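Local coordinates for protein oxaloacetate acetyl hydrolase (Cryphonectria parasitica, PDB 3M0J) that belongs to the phosphoenolpyruvate phosphomutase family of TIM-barrel proteins and holds a manganese ion and 2,2-difluoro-3,3-dihydroxybutanedioic acid at its ligand site, at residues 221-226 against 246-251. Residues are numbered along the deposited sequence; the frame is centred on the assembly and turned at random.
Sequences NSVENG and FSFATL. With CA (calcium ion), chain D; OAF (2,2-difluoro-3,3-dihydroxybutanedioic acid), chain B.
At the C-terminal mouth of this TIM barrel, where its ligand sits, the parallel neighbours 219-222 and 243-246 end side by side and pass into loops, with Ser222 and Phe246 as the bridging pair. The O of Ser222 closes the pairing: Ser247 N, 3.1 Å away, lies nearly in line with the Ser222 C=O, though its N-H meets the oxygen bent, at 145°; Phe246 CA is also near. Water 1 gives the same oxygen a second bond, accepts Phe248 N and, weakly, Glu224 N, and so bridges the two segments just past the sheet. On the face of the sheet carrying Ser222 and Phe246, the serine CB and OG lie obliquely against the CD1–CE1 side of the ring, OG 3.8 Å from CD1; Leu265 of the second subunit packs on that phenylalanine.

Asn221 and Ser247 give the ligand side its polar contacts. Ser247 OG donates to Asn221 OD1 at 2.7 Å, tilted 28° from the carbonyl plane, and takes a bond of the same length from O4 of the bound OAF. Asn221 ND2 bonds Glu198 and, weakly, O6 of OAF. Val223 and Phe248 form the apolar part, side by side: CG1, anti to the backbone N (chi1 175°), lies 3.8 Å from CD2, leaving CG2 to the ligand, while the edge of the ring meets F1, with CE2 3.4 Å away.

Farther along, Glu224 OE2 and Asn225 OD1 bind a calcium ion shared with Thr273 O and Asp275 OD1 of the second subunit, linking this loop to it. Because Ser247 OG spends its proton on Asn221, its oxygen can accept from the ligand hydroxyl; the Ser247–Asn221 bond, with Glu198 at ND2, probably sets the amide's rotation, leaving ND2 toward the ligand.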
loop_
_atom_site.group_PDB
_atom_site.type_symbol
_atom_site.label_atom_id
_atom_site.label_comp_id
_atom_site.label_asym_id
_atom_site.label_seq_id
_atom_site.Cartn_x
_atom_site.Cartn_y
_atom_site.Cartn_z
ATOM N N ASN A 221 24.941 12.808 12.165
ATOM C CA ASN A 221 24.182 12.871 10.919
ATOM C C ASN A 221 24.802 13.861 9.934
ATOM O O ASN A 221 24.645 15.083 10.059
ATOM C CB ASN A 221 22.728 13.238 11.183
ATOM C CG ASN A 221 21.932 13.420 9.901
ATOM O OD1 ASN A 221 22.301 12.891 8.858
ATOM N ND2 ASN A 221 20.853 14.188 9.969
ATOM N N SER A 222 25.523 13.332 8.963
ATOM C CA SER A 222 26.128 14.164 7.942
ATOM C C SER A 222 25.081 14.467 6.884
ATOM O O SER A 222 24.496 13.555 6.309
ATOM C CB SER A 222 27.320 13.447 7.311
ATOM O OG SER A 222 27.908 14.254 6.300
ATOM N N VAL A 223 24.822 15.747 6.652
ATOM C CA VAL A 223 23.847 16.153 5.646
ATOM C C VAL A 223 24.587 16.822 4.504
ATOM O O VAL A 223 25.069 17.938 4.642
ATOM C CB VAL A 223 22.790 17.098 6.238
ATOM C CG1 VAL A 223 21.851 17.607 5.154
ATOM C CG2 VAL A 223 21.996 16.369 7.315
ATOM N N GLU A 224 24.698 16.116 3.384
ATOM C CA GLU A 224 25.498 16.598 2.266
ATOM C C GLU A 224 24.966 17.923 1.751
ATOM O O GLU A 224 23.789 18.032 1.410
ATOM C CB GLU A 224 25.524 15.565 1.147
ATOM C CG GLU A 224 26.215 16.058 -0.131
ATOM C CD GLU A 224 27.711 16.288 0.031
ATOM O OE1 GLU A 224 28.266 16.052 1.126
ATOM O OE2 GLU A 224 28.346 16.701 -0.959
ATOM N N ASN A 225 25.842 18.927 1.708
ATOM C CA ASN A 225 25.488 20.247 1.189
ATOM C C ASN A 225 24.488 20.984 2.064
ATOM O O ASN A 225 23.811 21.903 1.601
ATOM C CB ASN A 225 24.977 20.122 -0.242
ATOM C CG ASN A 225 26.050 19.644 -1.168
ATOM O OD1 ASN A 225 27.213 19.831 -0.873
ATOM N ND2 ASN A 225 25.682 19.005 -2.272
ATOM N N GLY A 226 24.417 20.583 3.331
ATOM C CA GLY A 226 23.489 21.182 4.271
ATOM C C GLY A 226 24.113 22.316 5.062
ATOM O O GLY A 226 25.069 22.949 4.608
ATOM N N PHE A 246 24.862 9.214 6.387
ATOM C CA PHE A 246 25.059 10.187 5.327
ATOM C C PHE A 246 23.738 10.351 4.615
ATOM O O PHE A 246 23.483 9.725 3.596
ATOM C CB PHE A 246 26.163 9.721 4.385
ATOM C CG PHE A 246 27.516 9.744 5.018
ATOM C CD1 PHE A 246 28.369 10.812 4.809
ATOM C CD2 PHE A 246 27.905 8.730 5.874
ATOM C CE1 PHE A 246 29.607 10.860 5.426
ATOM C CE2 PHE A 246 29.141 8.758 6.480
ATOM C CZ PHE A 246 29.992 9.824 6.261
ATOM N N SER A 247 22.891 11.201 5.181
ATOM C CA SER A 247 21.483 11.264 4.798
ATOM C C SER A 247 21.209 11.481 3.316
ATOM O O SER A 247 20.275 10.897 2.771
ATOM C CB SER A 247 20.786 12.350 5.606
ATOM O OG SER A 247 20.658 11.923 6.944
ATOM N N PHE A 248 22.009 12.334 2.678
ATOM C CA PHE A 248 21.780 12.724 1.283
ATOM C C PHE A 248 22.819 12.153 0.329
ATOM O O PHE A 248 22.944 12.612 -0.812
ATOM C CB PHE A 248 21.715 14.252 1.137
ATOM C CG PHE A 248 20.428 14.833 1.635
ATOM C CD1 PHE A 248 19.453 15.260 0.746
ATOM C CD2 PHE A 248 20.175 14.917 2.994
ATOM C CE1 PHE A 248 18.261 15.781 1.203
ATOM C CE2 PHE A 248 18.977 15.425 3.459
ATOM C CZ PHE A 248 18.016 15.862 2.560
ATOM N N ALA A 249 23.519 11.119 0.775
ATOM C CA ALA A 249 24.636 10.534 0.015
ATOM C C ALA A 249 24.236 9.961 -1.348
ATOM O O ALA A 249 25.063 9.858 -2.259
ATOM C CB ALA A 249 25.330 9.454 0.847
ATOM N N THR A 250 22.984 9.552 -1.482
ATOM C CA THR A 250 22.523 8.994 -2.748
ATOM C C THR A 250 21.462 9.877 -3.435
ATOM O O THR A 250 21.445 9.997 -4.660
ATOM C CB THR A 250 22.040 7.514 -2.610
ATOM O OG1 THR A 250 20.898 7.437 -1.751
ATOM C CG2 THR A 250 23.145 6.637 -2.018
ATOM N N LEU A 251 20.604 10.524 -2.656
ATOM C CA LEU A 251 19.559 11.357 -3.250
ATOM C C LEU A 251 20.178 12.512 -4.031
ATOM O O LEU A 251 19.767 12.815 -5.139
ATOM C CB LEU A 251 18.609 11.915 -2.181
ATOM C CG LEU A 251 17.279 12.480 -2.715
ATOM C CD1 LEU A 251 16.296 11.362 -3.118
ATOM C CD2 LEU A 251 16.650 13.363 -1.653
HETATM CA CA CA D . 29.173 18.744 -1.520
HETATM O O2 OAF B . 17.523 12.009 5.963
HETATM C C1 OAF B . 16.793 12.373 6.832
HETATM O O1 OAF B . 15.417 12.247 6.691
HETATM C C2 OAF B . 17.321 13.187 8.017
HETATM O O4 OAF B . 18.554 12.657 8.460
HETATM O O3 OAF B . 16.412 13.107 9.082
HETATM C C3 OAF B . 17.474 14.641 7.503
HETATM F F1 OAF B . 18.625 14.747 6.770
HETATM F F2 OAF B . 16.428 15.028 6.716
HETATM C C4 OAF B . 17.506 15.589 8.693
HETATM O O5 OAF B . 16.498 16.077 9.100
HETATM O O6 OAF B . 18.758 15.966 9.174
HETATM O O HOH W 1 25.036 12.984 3.350
HETATM O O HOH W 2 31.398 18.080 -2.233
HETATM O O HOH W 3 30.068 19.113 0.623
#